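Local coordinates for DUF917 domain-containing protein (Chromobacterium violaceum, PDB 2O3I) that is of unknown function but has the two-domain make-up of S-Me-THD-like (DUF917) proteins and pairs with a second copy in the crystal, at the interface of chains A and B. Numbering follows the deposited sequence. Chains: chain A/B, Hypothetical protein.

Contact 1: the interface of chains A and B. Residues chain A 166-168, 194; chain B 167-169, 190.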
ATOM      1  N   VAL A 166       9.746  -4.530   1.685  1.00 30.95           N
ATOM      2  CA  VAL A 166       8.489  -4.633   0.965  1.00 29.33           C
ATOM      3  C   VAL A 166       8.720  -4.293  -0.503  1.00 29.37           C
ATOM      4  O   VAL A 166       9.424  -3.330  -0.823  1.00 28.37           O
ATOM      5  CB  VAL A 166       7.423  -3.658   1.540  1.00 29.60           C
ATOM      6  CG1 VAL A 166       6.130  -3.772   0.757  1.00 29.56           C
ATOM      7  CG2 VAL A 166       7.166  -3.968   3.002  1.00 30.01           C
ATOM      8  N   GLU A 167       8.138  -5.091  -1.392  1.00 27.85           N
ATOM      9  CA  GLU A 167       8.269  -4.843  -2.819  1.00 27.21           C
ATOM     10  C   GLU A 167       6.913  -4.438  -3.387  1.00 27.19           C
ATOM     11  O   GLU A 167       5.869  -4.960  -2.983  1.00 26.84           O
ATOM     12  CB  GLU A 167       8.772  -6.087  -3.540  1.00 26.80           C
ATOM     13  CG  GLU A 167       8.987  -5.870  -5.024  1.00 30.02           C
ATOM     14  CD  GLU A 167       9.367  -7.142  -5.757  1.00 29.59           C
ATOM     15  OE1 GLU A 167      10.185  -7.925  -5.224  1.00 31.73           O
ATOM     16  OE2 GLU A 167       8.857  -7.353  -6.871  1.00 29.16           O
ATOM     17  N   LEU A 168       6.929  -3.507  -4.329  1.00 25.53           N
ATOM     18  CA  LEU A 168       5.693  -3.051  -4.933  1.00 26.06           C
ATOM     19  C   LEU A 168       5.815  -3.008  -6.451  1.00 25.70           C
ATOM     20  O   LEU A 168       6.758  -2.437  -6.991  1.00 27.38           O
ATOM     21  CB  LEU A 168       5.339  -1.667  -4.380  1.00 25.50           C
ATOM     22  CG  LEU A 168       3.937  -1.075  -4.560  1.00 27.71           C
ATOM     23  CD1 LEU A 168       3.768  -0.563  -5.959  1.00 29.46           C
ATOM     24  CD2 LEU A 168       2.876  -2.108  -4.217  1.00 27.76           C
ATOM     25  N   ILE A 194       2.128   2.841   2.832  1.00 39.37           N
ATOM     26  CA  ILE A 194       2.776   1.633   3.322  1.00 38.16           C
ATOM     27  C   ILE A 194       3.782   1.982   4.415  1.00 39.23           C
ATOM     28  O   ILE A 194       3.976   1.219   5.359  1.00 39.37           O
ATOM     29  CB  ILE A 194       3.484   0.891   2.164  1.00 36.73           C
ATOM     30  CG1 ILE A 194       2.431   0.327   1.205  1.00 35.05           C
ATOM     31  CG2 ILE A 194       4.376  -0.216   2.705  1.00 36.49           C
ATOM     32  CD1 ILE A 194       2.986  -0.256  -0.057  1.00 31.57           C
TER
ATOM     33  N   GLU B 167       1.307  -5.562  -7.296  1.00 24.55           N
ATOM     34  CA  GLU B 167       1.919  -6.697  -6.641  1.00 24.18           C
ATOM     35  C   GLU B 167       2.538  -6.249  -5.332  1.00 23.01           C
ATOM     36  O   GLU B 167       3.143  -5.184  -5.253  1.00 23.34           O
ATOM     37  CB  GLU B 167       2.998  -7.320  -7.523  1.00 26.16           C
ATOM     38  CG  GLU B 167       3.497  -8.663  -7.012  1.00 27.38           C
ATOM     39  CD  GLU B 167       4.771  -9.107  -7.700  1.00 29.35           C
ATOM     40  OE1 GLU B 167       4.956  -8.761  -8.883  1.00 28.88           O
ATOM     41  OE2 GLU B 167       5.583  -9.812  -7.066  1.00 32.95           O
ATOM     42  N   LEU B 168       2.370  -7.062  -4.301  1.00 22.98           N
ATOM     43  CA  LEU B 168       2.935  -6.752  -3.001  1.00 24.75           C
ATOM     44  C   LEU B 168       3.757  -7.936  -2.514  1.00 26.31           C
ATOM     45  O   LEU B 168       3.330  -9.094  -2.604  1.00 25.24           O
ATOM     46  CB  LEU B 168       1.833  -6.444  -1.984  1.00 24.59           C
ATOM     47  CG  LEU B 168       2.285  -5.941  -0.609  1.00 23.40           C
ATOM     48  CD1 LEU B 168       2.919  -4.561  -0.747  1.00 24.59           C
ATOM     49  CD2 LEU B 168       1.088  -5.863   0.328  1.00 26.42           C
ATOM     50  N   GLY B 169       4.953  -7.629  -2.025  1.00 28.10           N
ATOM     51  CA  GLY B 169       5.841  -8.647  -1.503  1.00 28.82           C
ATOM     52  C   GLY B 169       6.221  -8.174  -0.114  1.00 32.47           C
ATOM     53  O   GLY B 169       6.419  -6.974   0.097  1.00 32.29           O
HETATM   54  N   MSE B 190      -1.560  -3.679   4.728  1.00 38.73           N
HETATM   55  CA  MSE B 190      -0.991  -2.967   3.595  1.00 37.95           C
HETATM   56  C   MSE B 190      -1.873  -3.146   2.367  1.00 37.85           C
HETATM   57  O   MSE B 190      -2.044  -2.216   1.575  1.00 36.39           O
HETATM   58  CB  MSE B 190       0.423  -3.465   3.307  1.00 38.95           C
HETATM   59  CG  MSE B 190       1.415  -3.196   4.426  1.00 40.76           C
HETATM   60 SE   MSE B 190       3.214  -3.772   3.981  1.00 44.01          SE
HETATM   61  CE  MSE B 190       4.202  -2.708   5.247  1.00 44.74           C
TER
HETATM   62  O   HOH W   1       8.154  -9.540  -8.070  1.00 28.61           O
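A:Ile194 and B:Met190 meet at about a right angle: the selenomethionine B:Met190 puts its methyl, CE, against the CG2 branch of A:Ile194, 3.6 Å away. The B:Met190 side chain runs extended beyond CG (chi2 -177°), which carries its SE and CE across to chain A. A second wall for that methyl comes from A:Val166, whose CG2 lies 3.9 Å from CE. The valine divides its branches: CG1, anti to the backbone N (chi1 179°), turns instead to CD1 of B:Leu168 at 3.6 Å, the two side chains passing at a slant. Between the strands, A:Glu167 N donates to B:Gly169 O at 3.0 Å, and B:Gly169 N returns a bond to A:Glu167 O at 3.0 Å. On the opposite face of the strands the two Glu167 carboxylates, their planes 52° apart, hold OE2 atoms 4.1 Å from each other; water 1 bridges these oxygens and probably eases the repulsion expected if both are charged. Strands 165-171 thus run antiparallel and pair about Leu168 of each chain, forming a sheet across the two-fold, with helix 183-194 of A and helix 183-195 of B packed on its apolar face.

Contact 2: the interface of chains A and B. Residues chain A 164, 197, 199; chain B 172, 180-181, 186, 189-190.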
ATOM      1  N   LEU A 164      13.012  -5.565   7.619  1.00 39.02           N
ATOM      2  CA  LEU A 164      11.740  -5.565   6.912  1.00 38.87           C
ATOM      3  C   LEU A 164      11.927  -4.977   5.504  1.00 37.98           C
ATOM      4  O   LEU A 164      12.507  -3.905   5.341  1.00 37.02           O
ATOM      5  CB  LEU A 164      10.720  -4.761   7.730  1.00 39.85           C
ATOM      6  CG  LEU A 164       9.316  -4.372   7.247  1.00 40.50           C
ATOM      7  CD1 LEU A 164       9.411  -3.126   6.418  1.00 42.40           C
ATOM      8  CD2 LEU A 164       8.663  -5.503   6.484  1.00 41.24           C
ATOM      9  N   ASN A 197       2.731   2.164   8.073  1.00 45.86           N
ATOM     10  CA  ASN A 197       2.513   0.902   8.762  1.00 46.66           C
ATOM     11  C   ASN A 197       3.457   0.844   9.962  1.00 47.11           C
ATOM     12  O   ASN A 197       4.610   1.261   9.872  1.00 46.40           O
ATOM     13  CB  ASN A 197       2.805  -0.272   7.829  1.00 46.17           C
ATOM     14  CG  ASN A 197       2.464  -1.607   8.458  1.00 48.46           C
ATOM     15  OD1 ASN A 197       1.295  -1.992   8.539  1.00 49.68           O
ATOM     16  ND2 ASN A 197       3.483  -2.315   8.925  1.00 48.34           N
ATOM     17  N   GLN A 199       5.301  -1.335  11.203  1.00 45.84           N
ATOM     18  CA  GLN A 199       6.581  -1.979  10.945  1.00 45.60           C
ATOM     19  C   GLN A 199       7.640  -1.027  10.390  1.00 45.44           C
ATOM     20  O   GLN A 199       8.839  -1.241  10.587  1.00 45.08           O
ATOM     21  CB  GLN A 199       6.382  -3.150   9.986  1.00 47.41           C
ATOM     22  CG  GLN A 199       5.432  -4.195  10.531  1.00 48.34           C
ATOM     23  CD  GLN A 199       5.902  -4.766  11.852  1.00 48.62           C
ATOM     24  OE1 GLN A 199       5.093  -5.082  12.724  1.00 49.60           O
ATOM     25  NE2 GLN A 199       7.214  -4.909  12.004  1.00 48.87           N
TER
HETATM   26  N   MSE B 172       9.806 -10.018   6.339  1.00 50.64           N
HETATM   27  CA  MSE B 172      10.042  -9.403   7.637  1.00 55.37           C
HETATM   28  C   MSE B 172      11.231  -9.922   8.429  1.00 58.20           C
HETATM   29  O   MSE B 172      11.907 -10.859   8.010  1.00 59.13           O
HETATM   30  CB  MSE B 172       8.780  -9.525   8.477  1.00 55.69           C
HETATM   31  CG  MSE B 172       7.905  -8.314   8.352  1.00 57.10           C
HETATM   32 SE   MSE B 172       6.102  -8.716   8.751  1.00 57.25          SE
HETATM   33  CE  MSE B 172       6.243  -8.850  10.681  1.00 57.01           C
ATOM     34  N   ARG B 180       6.183  -6.743  17.175  1.00 60.89           N
ATOM     35  CA  ARG B 180       5.927  -7.328  15.862  1.00 60.68           C
ATOM     36  C   ARG B 180       4.661  -8.188  15.867  1.00 59.70           C
ATOM     37  O   ARG B 180       4.320  -8.807  16.880  1.00 59.86           O
ATOM     38  CB  ARG B 180       7.128  -8.167  15.424  1.00 61.41           C
ATOM     39  N   GLU B 181       3.968  -8.220  14.731  1.00 57.01           N
ATOM     40  CA  GLU B 181       2.740  -9.003  14.596  1.00 53.42           C
ATOM     41  C   GLU B 181       2.942 -10.135  13.587  1.00 49.86           C
ATOM     42  O   GLU B 181       4.073 -10.442  13.203  1.00 49.20           O
ATOM     43  CB  GLU B 181       1.582  -8.097  14.158  1.00 53.04           C
ATOM     44  N   VAL B 186       0.269  -8.029   8.928  1.00 29.16           N
ATOM     45  CA  VAL B 186       1.016  -6.946   8.307  1.00 28.47           C
ATOM     46  C   VAL B 186       0.608  -6.811   6.841  1.00 28.40           C
ATOM     47  O   VAL B 186       0.400  -5.700   6.345  1.00 28.77           O
ATOM     48  CB  VAL B 186       2.547  -7.201   8.393  1.00 28.41           C
ATOM     49  CG1 VAL B 186       3.308  -6.104   7.660  1.00 27.94           C
ATOM     50  CG2 VAL B 186       2.983  -7.242   9.850  1.00 26.95           C
ATOM     51  N   GLN B 189      -2.829  -5.288   6.463  1.00 38.38           N
ATOM     52  CA  GLN B 189      -2.808  -3.866   6.796  1.00 39.87           C
ATOM     53  C   GLN B 189      -2.248  -3.032   5.658  1.00 38.48           C
ATOM     54  O   GLN B 189      -2.423  -1.822   5.631  1.00 40.44           O
ATOM     55  CB  GLN B 189      -1.976  -3.614   8.057  1.00 41.44           C
ATOM     56  CG  GLN B 189      -2.511  -4.265   9.315  1.00 41.92           C
ATOM     57  CD  GLN B 189      -1.664  -3.939  10.528  1.00 43.54           C
ATOM     58  OE1 GLN B 189      -0.433  -3.936  10.458  1.00 42.97           O
ATOM     59  NE2 GLN B 189      -2.319  -3.675  11.652  1.00 45.02           N
HETATM   60  N   MSE B 190      -1.560  -3.679   4.728  1.00 38.73           N
HETATM   61  CA  MSE B 190      -0.991  -2.967   3.595  1.00 37.95           C
HETATM   62  C   MSE B 190      -1.873  -3.146   2.367  1.00 37.85           C
HETATM   63  O   MSE B 190      -2.044  -2.216   1.575  1.00 36.39           O
HETATM   64  CB  MSE B 190       0.423  -3.465   3.307  1.00 38.95           C
HETATM   65  CG  MSE B 190       1.415  -3.196   4.426  1.00 40.76           C
HETATM   66 SE   MSE B 190       3.214  -3.772   3.981  1.00 44.01          SE
HETATM   67  CE  MSE B 190       4.202  -2.708   5.247  1.00 44.74           C
TER
HETATM   68  O   HOH W   2       2.237  -4.080  12.194  1.00 41.80           O
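A:Asn197 and A:Gln199 approach B:Val186, B:Gln189 and B:Met190 from a loop that is extended at Asn197 (phi/psi -66/141°) and helical at Gln199, while B:Val186 and B:Gln189 stand on helix 183-195. The A:Asn197 amide lies flat over the methyl end of B:Met190, with CE 3.8 Å from its CG and beneath one face. Its OD1 points towards B:Gln189, where the two amides are turned 77° apart and OD1 sits 3.2 Å from B:Gln189 OE1. Two acceptors gain nothing from facing each other, so one of these amides may be better modelled flipped; at this resolution the coordinates alone do not settle it. Chi1 of A:Gln199 (-60°) sets CG anti to the carbonyl carbon and against both methyls of B:Val186; the bend at chi2 then turns the amide aside, with OE1 towards the backbone of B:Arg180 and B:Glu181, whose side chains are incomplete in the model. Water 2 joins A:Gln199 OE1, at 3.1 Å, to OE1 of B:Gln189 on helix 183-195. Further along, A:Leu164 pushes its CD2 branch against CG of the selenomethionine B:Met172 at 3.5 Å, a tight fit for two carbons. Loop residues of A, after helix 183-194 and just before strand 165-171, thus meet helix 183-195 and loop residues of B, adding apolar packing and a water link at the flank of what is probably the dimer interface.

Contact 3: the interface of chains A and B. Residues chain A 168, 170, 186, 190; chain B 166, 194, 197, 199-200.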
ATOM      1  N   LEU A 168       6.929  -3.507  -4.329  1.00 25.53           N
ATOM      2  CA  LEU A 168       5.693  -3.051  -4.933  1.00 26.06           C
ATOM      3  C   LEU A 168       5.815  -3.008  -6.451  1.00 25.70           C
ATOM      4  O   LEU A 168       6.758  -2.437  -6.991  1.00 27.38           O
ATOM      5  CB  LEU A 168       5.339  -1.667  -4.380  1.00 25.50           C
ATOM      6  CG  LEU A 168       3.937  -1.075  -4.560  1.00 27.71           C
ATOM      7  CD1 LEU A 168       3.768  -0.563  -5.959  1.00 29.46           C
ATOM      8  CD2 LEU A 168       2.876  -2.108  -4.217  1.00 27.76           C
ATOM      9  N   VAL A 170       3.597  -2.163 -10.050  1.00 23.13           N
ATOM     10  CA  VAL A 170       2.389  -1.530 -10.576  1.00 25.07           C
ATOM     11  C   VAL A 170       2.291  -1.580 -12.098  1.00 27.46           C
ATOM     12  O   VAL A 170       3.213  -1.179 -12.814  1.00 28.83           O
ATOM     13  CB  VAL A 170       2.275  -0.044 -10.151  1.00 22.53           C
ATOM     14  CG1 VAL A 170       1.077   0.602 -10.833  1.00 25.28           C
ATOM     15  CG2 VAL A 170       2.122   0.062  -8.644  1.00 22.76           C
ATOM     16  N   VAL A 186       0.783   7.357  -9.200  1.00 31.42           N
ATOM     17  CA  VAL A 186       0.097   6.213  -8.611  1.00 30.76           C
ATOM     18  C   VAL A 186       1.033   5.448  -7.680  1.00 30.42           C
ATOM     19  O   VAL A 186       0.668   5.111  -6.552  1.00 31.54           O
ATOM     20  CB  VAL A 186      -0.424   5.244  -9.704  1.00 31.56           C
ATOM     21  CG1 VAL A 186      -1.223   4.119  -9.060  1.00 32.62           C
ATOM     22  CG2 VAL A 186      -1.284   5.997 -10.713  1.00 32.24           C
HETATM   23  N   MSE A 190       0.826   4.942  -3.494  1.00 36.12           N
HETATM   24  CA  MSE A 190       0.760   3.660  -2.811  1.00 37.99           C
HETATM   25  C   MSE A 190       1.940   3.397  -1.881  1.00 38.64           C
HETATM   26  O   MSE A 190       1.802   2.687  -0.882  1.00 38.22           O
HETATM   27  CB  MSE A 190       0.649   2.538  -3.836  1.00 37.82           C
HETATM   28  CG  MSE A 190      -0.597   2.640  -4.682  1.00 40.69           C
HETATM   29 SE   MSE A 190      -0.707   1.226  -5.973  1.00 43.78          SE
HETATM   30  CE  MSE A 190      -2.427   1.650  -6.752  1.00 42.28           C
TER
ATOM     31  N   VAL B 166      -1.570  -4.633  -9.203  1.00 30.47           N
ATOM     32  CA  VAL B 166      -0.534  -4.291  -8.240  1.00 27.75           C
ATOM     33  C   VAL B 166       0.007  -5.553  -7.566  1.00 27.96           C
ATOM     34  O   VAL B 166      -0.740  -6.504  -7.302  1.00 27.24           O
ATOM     35  CB  VAL B 166      -1.096  -3.343  -7.153  1.00 26.86           C
ATOM     36  CG1 VAL B 166      -0.016  -2.993  -6.141  1.00 24.17           C
ATOM     37  CG2 VAL B 166      -1.650  -2.091  -7.800  1.00 24.99           C
ATOM     38  N   ILE B 194      -4.222   0.028  -0.044  1.00 38.88           N
ATOM     39  CA  ILE B 194      -3.954   0.111  -1.474  1.00 37.13           C
ATOM     40  C   ILE B 194      -5.252   0.146  -2.261  1.00 36.66           C
ATOM     41  O   ILE B 194      -5.360   0.844  -3.265  1.00 37.05           O
ATOM     42  CB  ILE B 194      -3.099  -1.082  -1.951  1.00 35.71           C
ATOM     43  CG1 ILE B 194      -1.713  -0.992  -1.316  1.00 35.11           C
ATOM     44  CG2 ILE B 194      -3.002  -1.093  -3.476  1.00 33.75           C
ATOM     45  CD1 ILE B 194      -0.796  -2.149  -1.660  1.00 36.52           C
ATOM     46  N   ASN B 197      -7.141   3.408  -2.938  1.00 40.90           N
ATOM     47  CA  ASN B 197      -6.546   4.279  -3.949  1.00 41.71           C
ATOM     48  C   ASN B 197      -7.597   4.505  -5.036  1.00 43.15           C
ATOM     49  O   ASN B 197      -8.347   3.591  -5.371  1.00 43.32           O
ATOM     50  CB  ASN B 197      -5.317   3.606  -4.565  1.00 41.64           C
ATOM     51  CG  ASN B 197      -4.619   4.483  -5.590  1.00 43.48           C
ATOM     52  OD1 ASN B 197      -3.693   5.227  -5.258  1.00 42.37           O
ATOM     53  ND2 ASN B 197      -5.069   4.407  -6.842  1.00 40.80           N
ATOM     54  N   GLN B 199      -7.485   4.527  -8.206  1.00 44.97           N
ATOM     55  CA  GLN B 199      -7.399   3.599  -9.332  1.00 44.68           C
ATOM     56  C   GLN B 199      -8.141   2.293  -9.061  1.00 44.33           C
ATOM     57  O   GLN B 199      -8.549   1.606  -9.998  1.00 44.50           O
ATOM     58  CB  GLN B 199      -5.939   3.288  -9.663  1.00 45.42           C
ATOM     59  CG  GLN B 199      -5.100   4.495 -10.053  1.00 42.36           C
ATOM     60  CD  GLN B 199      -5.618   5.208 -11.287  1.00 41.27           C
ATOM     61  OE1 GLN B 199      -5.971   4.579 -12.282  1.00 40.38           O
ATOM     62  NE2 GLN B 199      -5.650   6.533 -11.232  1.00 41.84           N
ATOM     63  N   PHE B 200      -8.307   1.946  -7.786  1.00 44.18           N
ATOM     64  CA  PHE B 200      -9.018   0.721  -7.418  1.00 44.36           C
ATOM     65  C   PHE B 200     -10.502   0.955  -7.143  1.00 43.73           C
ATOM     66  O   PHE B 200     -11.331   0.089  -7.411  1.00 42.85           O
ATOM     67  CB  PHE B 200      -8.380   0.058  -6.189  1.00 44.79           C
ATOM     68  CG  PHE B 200      -7.254  -0.887  -6.521  1.00 45.47           C
ATOM     69  CD1 PHE B 200      -5.928  -0.515  -6.325  1.00 43.51           C
ATOM     70  CD2 PHE B 200      -7.525  -2.152  -7.046  1.00 44.43           C
ATOM     71  CE1 PHE B 200      -4.886  -1.387  -6.645  1.00 42.34           C
ATOM     72  CE2 PHE B 200      -6.492  -3.030  -7.367  1.00 42.03           C
ATOM     73  CZ  PHE B 200      -5.172  -2.645  -7.167  1.00 43.15           C
TER
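The B:Asn197 amide presents one face to the selenomethionine A:Met190, whose CE methyl sits squarely over it, 3.8 Å from CG. B:Phe200 meets the same methyl differently: its ring offers an edge, with CE1 3.9 Å from CE, and the methyl lies only a little to one side of the ring plane. A:Met190 reaches both because its chain is fully extended (chi2 180°, chi3 177°), its long axis about perpendicular to the asparagine side chain. Behind the methyl, SE rests against CG2 of B:Val166 at 3.9 Å and near CG2 of B:Ile194 at 4.1 Å, the isoleucine standing across the selenomethionine. B:Val166 works on two sides: its other branch, CG1, touches CD2 of A:Leu168 at 3.6 Å, and its backbone pairs in an antiparallel bridge with A:Val170. Towards the rim, A:Val186 turns CG1 to the aliphatic part of B:Gln199, 4.0 Å from CG, with the glutamine chain bent away at chi2. With 74 Å² of its surface hidden here, A:Met190 acts as a plug in a socket made by strand, helix and loop of chain B, and probably helps hold the helix of A against all three, which would stabilise the pairing.

Contact 1 lies at the middle of the interface, with the C-alpha centre of contact 2 about 11 Å and that of contact 3 about 10 Å from its own; contacts 2 and 3 are about 18 Å apart. B:Met190 belongs to contacts 1 and 2, and A:Leu168 to contacts 1 and 3. Contact 3 repeats much of the packing of contacts 1 and 2 with the chains exchanged, as the two-fold requires. Together they form a continuous seam in which strand pairing probably sets the register, and helices and loops pack along both flanks, an arrangement consistent with a dimer, although the crystal alone does not prove one.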